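Local coordinates for protein 6-carboxyhexanoate--coa ligase (Bacillus subtilis, PDB 5FLG) that belongs to the 6-carboxyhexanoate--CoA ligase family of enzymes and here holds phosphoaminophosphonic acid-adenylate ester, pimelic acid and magnesium, at residues A[174-179]-A[210-215]; A[65-70]-A[147-152]; A[24-29]-A[222-227]. All coordinates share one frame; numbering follows the deposited sequence.

Contact 1: A[174-179]-A[210-215]; sequences EALALA and MGYQRI. With PML (pimelic acid), chain C; ANP (phosphoaminophosphonic acid-adenylate ester), chain D.
The ring of Y212, on strand 211-215, lies against L176, A175 and A179 of helix 170-184 in a buried helix-on-sheet contact that forms one wall of the pimelic acid pocket. The two segments run closer to antiparallel than parallel, their axes 143° apart and 9.9 Å at closest approach. Y212 does all the touching from the strand side. Its CG is anti to the backbone N (chi1 -176°), which carries the ring out toward the helix. Over one face of that ring stands the L176 methyl CD1, 3.9 Å from the centroid and displaced toward the rim, where it makes a CH-pi contact. A179 adds its CB at 3.9 Å from Y212 CD1, coming in obliquely. A175 works at the far end of the ring, with CB 3.3 Å from Y212 OH, and the same methyl also meets the pimelic acid chain at C3.

No hydrogen bond joins helix and strand; Y212 and R214 turn polar atoms to the ligand, while R214 NH1 goes to T83. Y212 OH gives a 2.7 Å hydrogen bond to pimelic acid O11, and R214 NE reaches the same oxygen at 3.0 Å. R214 NH2 then takes O12 at 3.2 Å, so the guanidinium meets the carboxylate through its edge with two N-H groups. A bend at chi3 (68°) turns the arginine tip to do this. O11 thus receives two donors from the strand, and the positive guanidinium would be expected to stabilise the ionised carboxylate.

On the helix, L178 faces the adenine of phosphoaminophosphonic acid-adenylate ester, so the helix borders both ligands. Strand 211-215 runs between strands 81-84 and 203-207: Y204 packs on the ring of Y212 and on A175 and A179 of the helix, and V81 touches both L176 and Y212.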
loop_
_atom_site.group_PDB
_atom_site.type_symbol
_atom_site.label_atom_id
_atom_site.label_comp_id
_atom_site.label_asym_id
_atom_site.label_seq_id
_atom_site.Cartn_x
_atom_site.Cartn_y
_atom_site.Cartn_z
ATOM N N GLU A 174 -13.017 -12.861 10.999
ATOM C CA GLU A 174 -13.113 -12.055 9.809
ATOM C C GLU A 174 -14.435 -12.257 9.087
ATOM O O GLU A 174 -15.111 -11.298 8.778
ATOM C CB GLU A 174 -11.918 -12.310 8.878
ATOM C CG GLU A 174 -10.613 -11.711 9.407
ATOM C CD GLU A 174 -9.324 -12.375 8.858
ATOM O OE1 GLU A 174 -9.371 -13.251 7.959
ATOM O OE2 GLU A 174 -8.238 -12.009 9.332
ATOM N N ALA A 175 -14.854 -13.504 8.932
ATOM C CA ALA A 175 -16.035 -13.789 8.187
ATOM C C ALA A 175 -17.254 -13.263 8.924
ATOM O O ALA A 175 -18.194 -12.752 8.303
ATOM C CB ALA A 175 -16.163 -15.272 7.973
ATOM N N LEU A 176 -17.307 -13.518 10.229
ATOM C CA LEU A 176 -18.469 -13.107 11.011
ATOM C C LEU A 176 -18.540 -11.579 11.113
ATOM O O LEU A 176 -19.641 -10.988 11.129
ATOM C CB LEU A 176 -18.494 -13.805 12.372
ATOM C CG LEU A 176 -19.719 -13.605 13.278
ATOM C CD1 LEU A 176 -21.062 -13.798 12.551
ATOM C CD2 LEU A 176 -19.620 -14.543 14.463
ATOM N N ALA A 177 -17.390 -10.915 11.172
ATOM C CA ALA A 177 -17.408 -9.455 11.161
ATOM C C ALA A 177 -17.989 -8.937 9.855
ATOM O O ALA A 177 -18.827 -7.990 9.857
ATOM C CB ALA A 177 -16.039 -8.879 11.369
ATOM N N LEU A 178 -17.504 -9.508 8.745
ATOM C CA LEU A 178 -18.024 -9.153 7.432
ATOM C C LEU A 178 -19.520 -9.401 7.321
ATOM O O LEU A 178 -20.270 -8.538 6.869
ATOM C CB LEU A 178 -17.277 -9.925 6.338
ATOM C CG LEU A 178 -17.590 -9.495 4.904
ATOM C CD1 LEU A 178 -16.446 -9.872 3.968
ATOM C CD2 LEU A 178 -18.892 -10.136 4.443
ATOM N N ALA A 179 -19.922 -10.631 7.637
ATOM C CA ALA A 179 -21.272 -11.024 7.497
ATOM C C ALA A 179 -22.193 -10.181 8.346
ATOM O O ALA A 179 -23.297 -9.893 7.918
ATOM C CB ALA A 179 -21.482 -12.482 7.789
ATOM N N MET A 210 -32.033 -15.852 9.955
ATOM C CA MET A 210 -31.377 -17.084 10.328
ATOM C C MET A 210 -30.047 -16.832 11.045
ATOM O O MET A 210 -29.413 -17.768 11.529
ATOM C CB MET A 210 -31.162 -17.954 9.094
ATOM C CG MET A 210 -30.396 -17.272 7.972
ATOM S SD MET A 210 -30.096 -18.388 6.580
ATOM C CE MET A 210 -29.880 -17.189 5.276
ATOM N N GLY A 211 -29.569 -15.597 11.031
ATOM C CA GLY A 211 -28.221 -15.299 11.497
ATOM C C GLY A 211 -27.104 -15.869 10.617
ATOM O O GLY A 211 -27.209 -15.899 9.386
ATOM N N TYR A 212 -26.058 -16.367 11.264
ATOM C CA TYR A 212 -24.849 -16.896 10.586
ATOM C C TYR A 212 -24.841 -18.409 10.681
ATOM O O TYR A 212 -24.579 -18.984 11.750
ATOM C CB TYR A 212 -23.608 -16.333 11.252
ATOM C CG TYR A 212 -22.252 -16.702 10.618
ATOM C CD1 TYR A 212 -21.737 -15.940 9.583
ATOM C CD2 TYR A 212 -21.389 -17.557 11.267
ATOM C CE1 TYR A 212 -20.459 -16.123 9.113
ATOM C CE2 TYR A 212 -20.099 -17.802 10.778
ATOM C CZ TYR A 212 -19.644 -17.077 9.702
ATOM O OH TYR A 212 -18.418 -17.302 9.160
ATOM N N GLN A 213 -25.198 -19.053 9.574
ATOM C CA GLN A 213 -25.415 -20.480 9.537
ATOM C C GLN A 213 -24.205 -21.120 8.899
ATOM O O GLN A 213 -24.064 -21.085 7.688
ATOM C CB GLN A 213 -26.671 -20.805 8.732
ATOM C CG GLN A 213 -27.965 -20.349 9.394
ATOM C CD GLN A 213 -28.428 -21.291 10.490
ATOM O OE1 GLN A 213 -28.137 -22.493 10.480
ATOM N NE2 GLN A 213 -29.132 -20.743 11.464
ATOM N N ARG A 214 -23.266 -21.606 9.725
ATOM C CA ARG A 214 -22.082 -22.245 9.192
ATOM C C ARG A 214 -22.446 -23.600 8.624
ATOM O O ARG A 214 -23.189 -24.341 9.231
ATOM C CB ARG A 214 -21.042 -22.438 10.319
ATOM C CG ARG A 214 -20.722 -21.169 11.042
ATOM C CD ARG A 214 -19.761 -21.385 12.192
ATOM N NE ARG A 214 -18.453 -21.767 11.709
ATOM C CZ ARG A 214 -17.780 -22.831 12.129
ATOM N NH1 ARG A 214 -18.320 -23.663 12.995
ATOM N NH2 ARG A 214 -16.566 -23.072 11.658
ATOM N N ILE A 215 -21.803 -23.974 7.527
ATOM C CA ILE A 215 -22.002 -25.250 6.922
ATOM C C ILE A 215 -20.628 -25.918 6.714
ATOM O O ILE A 215 -19.771 -25.401 5.995
ATOM C CB ILE A 215 -22.723 -25.077 5.578
ATOM C CG1 ILE A 215 -24.081 -24.377 5.799
ATOM C CG2 ILE A 215 -22.902 -26.422 4.919
ATOM C CD1 ILE A 215 -24.826 -24.017 4.531
HETATM C C1 PML C . -16.396 -20.047 9.119
HETATM O O11 PML C . -17.413 -19.721 9.816
HETATM O O12 PML C . -15.591 -20.956 9.528
HETATM C C2 PML C . -16.415 -19.623 7.639
HETATM C C3 PML C . -15.219 -18.842 7.117
HETATM C C4 PML C . -14.916 -19.099 5.630
HETATM C C5 PML C . -14.765 -17.849 4.784
HETATM C C6 PML C . -13.519 -17.823 3.903
HETATM C C7 PML C . -12.230 -17.918 4.723
HETATM O O71 PML C . -11.996 -17.045 5.591
HETATM O O72 PML C . -11.381 -18.797 4.428
HETATM P PG ANP D . -7.743 -14.524 2.629
HETATM O O1G ANP D . -6.300 -14.145 2.817
HETATM O O2G ANP D . -7.917 -15.984 2.313
HETATM O O3G ANP D . -8.680 -14.084 3.707
HETATM P PB ANP D . -9.806 -13.227 0.928
HETATM O O1B ANP D . -10.305 -12.518 2.137
HETATM O O2B ANP D . -9.748 -12.616 -0.422
HETATM N N3B ANP D . -8.159 -13.671 1.206
HETATM P PA ANP D . -11.497 -15.355 1.873
HETATM O O1A ANP D . -11.361 -16.806 1.821
HETATM O O2A ANP D . -11.435 -14.576 3.156
HETATM O O3A ANP D . -10.563 -14.649 0.770
HETATM O "O5'" ANP D . -12.967 -15.068 1.178
HETATM C "C5'" ANP D . -13.462 -15.918 0.182
HETATM C "C4'" ANP D . -14.027 -15.079 -0.967
HETATM O "O4'" ANP D . -15.014 -14.183 -0.441
HETATM C "C3'" ANP D . -12.960 -14.220 -1.628
HETATM O "O3'" ANP D . -12.375 -14.880 -2.744
HETATM C "C2'" ANP D . -13.745 -13.034 -2.108
HETATM O "O2'" ANP D . -14.413 -13.388 -3.320
HETATM C "C1'" ANP D . -14.768 -12.894 -1.016
HETATM N N9 ANP D . -14.282 -11.914 -0.038
HETATM C C8 ANP D . -13.292 -12.076 0.910
HETATM N N7 ANP D . -13.197 -10.964 1.675
HETATM C C5 ANP D . -14.106 -10.067 1.183
HETATM C C6 ANP D . -14.519 -8.684 1.469
HETATM N N6 ANP D . -13.944 -7.959 2.432
HETATM N N1 ANP D . -15.513 -8.136 0.735
HETATM C C2 ANP D . -16.092 -8.815 -0.263
HETATM N N3 ANP D . -15.835 -10.100 -0.557
HETATM C C4 ANP D . -14.791 -10.707 0.056
#

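Contact 2: A[65-70]-A[147-152]; sequences QFEEVH and VSRMDW. With ANP (phosphoaminophosphonic acid-adenylate ester), chain D.
R149 NH1 is gripped by several partners where it passes V69: a salt bridge to E71 OE1, a hydrogen bond to the carbonyl O of K247, and a water molecule. That water, 3.3 Å from R149 NH1, also accepts from H70 N at 3.0 Å, so it ties the guanidinium to the backbone of 65-70. The other terminal nitrogen serves E67. R149 NH2 donates to E67 OE2 at 3.2 Å with a nearly straight bond (165°), the hydrogen-bonded part of a salt bridge. The oxygen lies in the guanidinium plane, yet the donor comes from above the carboxylate plane, 70° out of it; the two planes are nearly perpendicular. E67 can present its acid this way because CG sits between the backbone N and the carbonyl carbon (chi1 72°), the crowded position, after which the chain runs out straight.

V69 supplies the apolar part. Its CG2 lies over the centre of the guanidinium, 4.1 Å from R149 CZ, and CG1 comes within 3.7 Å of NH1. V69 on one face and E67 at the edge, with E71 and K247 O on NH1, would restrict its rotation. The R149 side chain is extended from CG to NE, reaching from the 147-152 segment to strand 61-68, which continues its sheet into the second subunit. Two residues before R149, V147 holds the adenine by its backbone: V147 N donates to N1 at 2.8 Å and V147 O accepts from N6 at 2.8 Å.

These bonds link the segment whose V147 binds adenine to the strand at the subunit interface, and they pair a buried arginine with two acids, E67 and E71, which would be expected to keep it charged.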
loop_
_atom_site.group_PDB
_atom_site.type_symbol
_atom_site.label_atom_id
_atom_site.label_comp_id
_atom_site.label_asym_id
_atom_site.label_seq_id
_atom_site.Cartn_x
_atom_site.Cartn_y
_atom_site.Cartn_z
ATOM N N GLN A 65 -2.143 -0.461 2.946
ATOM C CA GLN A 65 -2.439 0.947 3.054
ATOM C C GLN A 65 -3.171 1.212 4.373
ATOM O O GLN A 65 -4.008 0.421 4.787
ATOM C CB GLN A 65 -3.298 1.365 1.865
ATOM C CG GLN A 65 -3.910 2.748 1.996
ATOM C CD GLN A 65 -4.944 3.044 0.913
ATOM O OE1 GLN A 65 -6.095 3.395 1.211
ATOM N NE2 GLN A 65 -4.533 2.927 -0.338
ATOM N N PHE A 66 -2.947 2.376 4.960
ATOM C CA PHE A 66 -3.801 2.843 6.028
ATOM C C PHE A 66 -4.220 4.272 5.832
ATOM O O PHE A 66 -3.531 5.045 5.176
ATOM C CB PHE A 66 -3.182 2.613 7.429
ATOM C CG PHE A 66 -2.117 3.580 7.803
ATOM C CD1 PHE A 66 -2.435 4.889 8.122
ATOM C CD2 PHE A 66 -0.818 3.120 8.072
ATOM C CE1 PHE A 66 -1.446 5.776 8.514
ATOM C CE2 PHE A 66 0.144 3.971 8.585
ATOM C CZ PHE A 66 -0.164 5.303 8.806
ATOM N N GLU A 67 -5.412 4.576 6.331
ATOM C CA GLU A 67 -5.948 5.921 6.276
ATOM C C GLU A 67 -6.922 6.162 7.390
ATOM O O GLU A 67 -7.629 5.266 7.825
ATOM C CB GLU A 67 -6.664 6.163 4.945
ATOM C CG GLU A 67 -7.986 5.419 4.845
ATOM C CD GLU A 67 -8.571 5.387 3.442
ATOM O OE1 GLU A 67 -8.206 6.255 2.609
ATOM O OE2 GLU A 67 -9.443 4.511 3.203
ATOM N N GLU A 68 -6.848 7.348 7.943
ATOM C CA GLU A 68 -7.793 7.805 8.923
ATOM C C GLU A 68 -9.217 7.698 8.423
ATOM O O GLU A 68 -9.530 8.086 7.301
ATOM C CB GLU A 68 -7.495 9.265 9.257
ATOM C CG GLU A 68 -8.232 9.772 10.474
ATOM C CD GLU A 68 -7.832 11.194 10.849
ATOM O OE1 GLU A 68 -6.931 11.787 10.207
ATOM O OE2 GLU A 68 -8.343 11.662 11.871
ATOM N N VAL A 69 -10.073 7.144 9.264
ATOM C CA VAL A 69 -11.505 7.167 9.010
ATOM C C VAL A 69 -12.150 8.395 9.647
ATOM O O VAL A 69 -12.047 8.609 10.853
ATOM C CB VAL A 69 -12.150 5.880 9.530
ATOM C CG1 VAL A 69 -13.644 5.870 9.254
ATOM C CG2 VAL A 69 -11.483 4.698 8.856
ATOM N N HIS A 70 -12.909 9.141 8.845
ATOM C CA HIS A 70 -13.531 10.350 9.347
ATOM C C HIS A 70 -14.972 10.145 9.802
ATOM O O HIS A 70 -15.430 10.833 10.686
ATOM C CB HIS A 70 -13.438 11.468 8.306
ATOM C CG HIS A 70 -12.031 11.888 8.020
ATOM N ND1 HIS A 70 -11.273 12.602 8.924
ATOM C CD2 HIS A 70 -11.197 11.569 7.000
ATOM C CE1 HIS A 70 -10.045 12.743 8.453
ATOM N NE2 HIS A 70 -9.972 12.121 7.290
ATOM N N VAL A 147 -15.941 -5.342 0.763
ATOM C CA VAL A 147 -16.400 -4.796 2.019
ATOM C C VAL A 147 -15.198 -4.445 2.885
ATOM O O VAL A 147 -14.238 -5.214 2.984
ATOM C CB VAL A 147 -17.283 -5.818 2.745
ATOM C CG1 VAL A 147 -17.788 -5.246 4.059
ATOM C CG2 VAL A 147 -18.454 -6.216 1.838
ATOM N N SER A 148 -15.211 -3.234 3.409
ATOM C CA SER A 148 -14.079 -2.723 4.103
ATOM C C SER A 148 -14.509 -2.031 5.412
ATOM O O SER A 148 -15.697 -1.801 5.640
ATOM C CB SER A 148 -13.368 -1.766 3.170
ATOM O OG SER A 148 -12.133 -1.368 3.701
ATOM N N ARG A 149 -13.533 -1.681 6.247
ATOM C CA ARG A 149 -13.752 -0.837 7.418
ATOM C C ARG A 149 -14.642 -1.514 8.413
ATOM O O ARG A 149 -15.569 -0.893 8.967
ATOM C CB ARG A 149 -14.369 0.486 7.016
ATOM C CG ARG A 149 -13.400 1.334 6.239
ATOM C CD ARG A 149 -14.049 2.620 5.812
ATOM N NE ARG A 149 -13.072 3.474 5.148
ATOM C CZ ARG A 149 -13.155 4.794 5.120
ATOM N NH1 ARG A 149 -14.229 5.407 5.635
ATOM N NH2 ARG A 149 -12.178 5.489 4.564
ATOM N N MET A 150 -14.421 -2.813 8.584
ATOM C CA MET A 150 -15.045 -3.540 9.675
ATOM C C MET A 150 -13.976 -4.338 10.410
ATOM O O MET A 150 -12.952 -4.686 9.823
ATOM C CB MET A 150 -16.132 -4.454 9.179
ATOM C CG MET A 150 -15.646 -5.684 8.410
ATOM S SD MET A 150 -15.160 -5.288 6.730
ATOM C CE MET A 150 -15.034 -6.901 5.988
ATOM N N ASP A 151 -14.199 -4.612 11.685
ATOM C CA ASP A 151 -13.222 -5.397 12.485
ATOM C C ASP A 151 -13.872 -5.757 13.800
ATOM O O ASP A 151 -15.004 -5.318 14.087
ATOM C CB ASP A 151 -11.994 -4.545 12.755
ATOM C CG ASP A 151 -10.698 -5.376 12.974
ATOM O OD1 ASP A 151 -10.783 -6.571 13.314
ATOM O OD2 ASP A 151 -9.611 -4.826 12.711
ATOM N N TRP A 152 -13.156 -6.552 14.601
ATOM C CA TRP A 152 -13.683 -7.135 15.804
ATOM C C TRP A 152 -12.485 -7.289 16.732
ATOM O O TRP A 152 -11.662 -8.140 16.489
ATOM C CB TRP A 152 -14.233 -8.516 15.477
ATOM C CG TRP A 152 -15.053 -9.109 16.556
ATOM C CD1 TRP A 152 -15.007 -8.793 17.876
ATOM C CD2 TRP A 152 -15.887 -10.256 16.454
ATOM N NE1 TRP A 152 -15.825 -9.614 18.585
ATOM C CE2 TRP A 152 -16.374 -10.531 17.732
ATOM C CE3 TRP A 152 -16.238 -11.102 15.412
ATOM C CZ2 TRP A 152 -17.353 -11.485 17.961
ATOM C CZ3 TRP A 152 -17.092 -12.122 15.661
ATOM C CH2 TRP A 152 -17.652 -12.317 16.925
HETATM P PG ANP D . -7.743 -14.524 2.629
HETATM O O1G ANP D . -6.300 -14.145 2.817
HETATM O O2G ANP D . -7.917 -15.984 2.313
HETATM O O3G ANP D . -8.680 -14.084 3.707
HETATM P PB ANP D . -9.806 -13.227 0.928
HETATM O O1B ANP D . -10.305 -12.518 2.137
HETATM O O2B ANP D . -9.748 -12.616 -0.422
HETATM N N3B ANP D . -8.159 -13.671 1.206
HETATM P PA ANP D . -11.497 -15.355 1.873
HETATM O O1A ANP D . -11.361 -16.806 1.821
HETATM O O2A ANP D . -11.435 -14.576 3.156
HETATM O O3A ANP D . -10.563 -14.649 0.770
HETATM O "O5'" ANP D . -12.967 -15.068 1.178
HETATM C "C5'" ANP D . -13.462 -15.918 0.182
HETATM C "C4'" ANP D . -14.027 -15.079 -0.967
HETATM O "O4'" ANP D . -15.014 -14.183 -0.441
HETATM C "C3'" ANP D . -12.960 -14.220 -1.628
HETATM O "O3'" ANP D . -12.375 -14.880 -2.744
HETATM C "C2'" ANP D . -13.745 -13.034 -2.108
HETATM O "O2'" ANP D . -14.413 -13.388 -3.320
HETATM C "C1'" ANP D . -14.768 -12.894 -1.016
HETATM N N9 ANP D . -14.282 -11.914 -0.038
HETATM C C8 ANP D . -13.292 -12.076 0.910
HETATM N N7 ANP D . -13.197 -10.964 1.675
HETATM C C5 ANP D . -14.106 -10.067 1.183
HETATM C C6 ANP D . -14.519 -8.684 1.469
HETATM N N6 ANP D . -13.944 -7.959 2.432
HETATM N N1 ANP D . -15.513 -8.136 0.735
HETATM C C2 ANP D . -16.092 -8.815 -0.263
HETATM N N3 ANP D . -15.835 -10.100 -0.557
HETATM C C4 ANP D . -14.791 -10.707 0.056
HETATM O O HOH W 1 -13.328 8.529 5.949
#

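Contact 3: A[24-29]-A[222-227]; sequences GGKHIS and GTEEGC. With ANP (phosphoaminophosphonic acid-adenylate ester), chain D.
Fully extended from CB outward, with CG opposite the backbone N (chi1 -177°), K26 reaches across from strand 26-36 toward the loop that leads into strand 227-232. E224 comes to meet it with its own chain straight beyond CG, which lies beside the backbone N (chi1 -67°), and the two side chains cross at about a right angle. K26 NZ bonds E224 OE1 at 3.0 Å on its syn lone pair, forming a salt bridge; the second bond, to OE2 at 3.1 Å, is weak. The ammonium also donates to the carbonyl O of R56, its stronger partner, and R56 itself makes a long, weak ion pair with E224 OE1.

Just past K26 the strand carries a classic beta bulge: I28 and S29 both face A15 of strand 8-17. Near this irregular stretch H27 meets the phosphates of phosphoaminophosphonic acid-adenylate ester. H27 NE2 donates to O2B at 2.7 Å, with the oxygen in the plane of the ring at its edge. K26 and E224 meet at the protein surface, and the side chain of E224 is about 9 Å from a bound magnesium ion.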
loop_
_atom_site.group_PDB
_atom_site.type_symbol
_atom_site.label_atom_id
_atom_site.label_comp_id
_atom_site.label_asym_id
_atom_site.label_seq_id
_atom_site.Cartn_x
_atom_site.Cartn_y
_atom_site.Cartn_z
ATOM N N GLY A 24 -3.495 -8.773 -14.288
ATOM C CA GLY A 24 -4.048 -10.097 -14.620
ATOM C C GLY A 24 -3.624 -11.197 -13.658
ATOM O O GLY A 24 -3.844 -12.374 -13.914
ATOM N N GLY A 25 -3.031 -10.822 -12.531
ATOM C CA GLY A 25 -2.484 -11.807 -11.600
ATOM C C GLY A 25 -3.540 -12.710 -10.988
ATOM O O GLY A 25 -4.743 -12.506 -11.191
ATOM N N LYS A 26 -3.076 -13.776 -10.340
ATOM C CA LYS A 26 -3.891 -14.561 -9.425
ATOM C C LYS A 26 -3.985 -13.860 -8.067
ATOM O O LYS A 26 -2.960 -13.531 -7.471
ATOM C CB LYS A 26 -3.269 -15.946 -9.225
ATOM C CG LYS A 26 -4.099 -16.863 -8.339
ATOM C CD LYS A 26 -3.428 -18.209 -8.133
ATOM C CE LYS A 26 -4.147 -18.992 -7.053
ATOM N NZ LYS A 26 -3.377 -20.180 -6.583
ATOM N N HIS A 27 -5.210 -13.535 -7.658
ATOM C CA HIS A 27 -5.513 -13.053 -6.307
ATOM C C HIS A 27 -5.028 -14.067 -5.283
ATOM O O HIS A 27 -5.392 -15.231 -5.343
ATOM C CB HIS A 27 -7.044 -12.867 -6.156
ATOM C CG HIS A 27 -7.482 -12.525 -4.759
ATOM N ND1 HIS A 27 -7.158 -11.337 -4.152
ATOM C CD2 HIS A 27 -8.197 -13.225 -3.846
ATOM C CE1 HIS A 27 -7.627 -11.326 -2.916
ATOM N NE2 HIS A 27 -8.278 -12.453 -2.710
ATOM N N ILE A 28 -4.177 -13.658 -4.367
ATOM C CA ILE A 28 -3.726 -14.601 -3.337
ATOM C C ILE A 28 -4.474 -14.350 -2.030
ATOM O O ILE A 28 -5.143 -15.250 -1.473
ATOM C CB ILE A 28 -2.217 -14.458 -3.038
ATOM C CG1 ILE A 28 -1.363 -14.842 -4.249
ATOM C CG2 ILE A 28 -1.850 -15.320 -1.841
ATOM C CD1 ILE A 28 -1.415 -16.315 -4.559
ATOM N N SER A 29 -4.383 -13.114 -1.564
ATOM C CA SER A 29 -4.952 -12.743 -0.278
ATOM C C SER A 29 -5.454 -11.297 -0.258
ATOM O O SER A 29 -4.951 -10.439 -0.973
ATOM C CB SER A 29 -3.917 -12.926 0.823
ATOM O OG SER A 29 -4.498 -12.711 2.090
ATOM N N GLY A 222 -8.696 -28.987 -1.605
ATOM C CA GLY A 222 -7.797 -28.860 -2.748
ATOM C C GLY A 222 -8.331 -28.026 -3.886
ATOM O O GLY A 222 -7.618 -27.772 -4.842
ATOM N N THR A 223 -9.590 -27.610 -3.833
ATOM C CA THR A 223 -10.105 -26.764 -4.919
ATOM C C THR A 223 -9.984 -25.297 -4.512
ATOM O O THR A 223 -9.984 -24.959 -3.328
ATOM C CB THR A 223 -11.574 -27.082 -5.230
ATOM O OG1 THR A 223 -12.349 -26.883 -4.042
ATOM C CG2 THR A 223 -11.735 -28.533 -5.665
ATOM N N GLU A 224 -9.800 -24.426 -5.494
ATOM C CA GLU A 224 -9.597 -23.024 -5.213
ATOM C C GLU A 224 -10.756 -22.121 -5.633
ATOM O O GLU A 224 -10.550 -20.935 -5.852
ATOM C CB GLU A 224 -8.332 -22.564 -5.884
ATOM C CG GLU A 224 -7.081 -23.188 -5.290
ATOM C CD GLU A 224 -5.833 -22.435 -5.718
ATOM O OE1 GLU A 224 -5.865 -21.797 -6.801
ATOM O OE2 GLU A 224 -4.842 -22.432 -4.953
ATOM N N GLU A 225 -11.937 -22.691 -5.829
ATOM C CA GLU A 225 -13.114 -21.909 -6.275
ATOM C C GLU A 225 -13.949 -21.545 -5.053
ATOM O O GLU A 225 -14.474 -22.429 -4.371
ATOM C CB GLU A 225 -13.999 -22.749 -7.213
ATOM C CG GLU A 225 -13.445 -22.933 -8.613
ATOM C CD GLU A 225 -12.086 -23.613 -8.616
ATOM O OE1 GLU A 225 -12.010 -24.822 -8.281
ATOM O OE2 GLU A 225 -11.094 -22.929 -8.948
ATOM N N GLY A 226 -13.934 -20.281 -4.691
ATOM C CA GLY A 226 -14.699 -19.799 -3.553
ATOM C C GLY A 226 -15.956 -19.117 -4.064
ATOM O O GLY A 226 -16.232 -19.140 -5.255
ATOM N N CYS A 227 -16.688 -18.465 -3.169
ATOM C CA CYS A 227 -17.910 -17.751 -3.558
ATOM C C CYS A 227 -18.254 -16.751 -2.468
ATOM O O CYS A 227 -18.104 -17.027 -1.266
ATOM C CB CYS A 227 -19.055 -18.739 -3.745
ATOM S SG CYS A 227 -20.735 -18.052 -3.816
HETATM P PG ANP D . -7.743 -14.524 2.629
HETATM O O1G ANP D . -6.300 -14.145 2.817
HETATM O O2G ANP D . -7.917 -15.984 2.313
HETATM O O3G ANP D . -8.680 -14.084 3.707
HETATM P PB ANP D . -9.806 -13.227 0.928
HETATM O O1B ANP D . -10.305 -12.518 2.137
HETATM O O2B ANP D . -9.748 -12.616 -0.422
HETATM N N3B ANP D . -8.159 -13.671 1.206
HETATM P PA ANP D . -11.497 -15.355 1.873
HETATM O O1A ANP D . -11.361 -16.806 1.821
HETATM O O2A ANP D . -11.435 -14.576 3.156
HETATM O O3A ANP D . -10.563 -14.649 0.770
HETATM O "O5'" ANP D . -12.967 -15.068 1.178
HETATM C "C5'" ANP D . -13.462 -15.918 0.182
HETATM C "C4'" ANP D . -14.027 -15.079 -0.967
HETATM O "O4'" ANP D . -15.014 -14.183 -0.441
HETATM C "C3'" ANP D . -12.960 -14.220 -1.628
HETATM O "O3'" ANP D . -12.375 -14.880 -2.744
HETATM C "C2'" ANP D . -13.745 -13.034 -2.108
HETATM O "O2'" ANP D . -14.413 -13.388 -3.320
HETATM C "C1'" ANP D . -14.768 -12.894 -1.016
HETATM N N9 ANP D . -14.282 -11.914 -0.038
HETATM C C8 ANP D . -13.292 -12.076 0.910
HETATM N N7 ANP D . -13.197 -10.964 1.675
HETATM C C5 ANP D . -14.106 -10.067 1.183
HETATM C C6 ANP D . -14.519 -8.684 1.469
HETATM N N6 ANP D . -13.944 -7.959 2.432
HETATM N N1 ANP D . -15.513 -8.136 0.735
HETATM C C2 ANP D . -16.092 -8.815 -0.263
HETATM N N3 ANP D . -15.835 -10.100 -0.557
HETATM C C4 ANP D . -14.791 -10.707 0.056
#

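In the fold
Along the chain, contact 2 closes before contact 1 opens, and contact 3 encloses both, joining residues 24-29 to 222-227. The centres lie 20 to 24 Å apart, around the phosphoaminophosphonic acid-adenylate ester that all three contacts touch. Contacts 1 and 2 meet directly: L176 packs on W152, and L178 on M150 and V147. Contact 3 touches neither, its nearest atoms about 8 Å from contact 1 and 11 Å from contact 2. Contacts 2 and 3 share the antiparallel sheet of strands 26-36, 8-17 and 61-68, while contact 1 joins helix 170-184 to strand 211-215 of the mixed sheet. The ligand is thus touched from the antiparallel sheet, from helix 170-184 and from the segment holding strand 150-151.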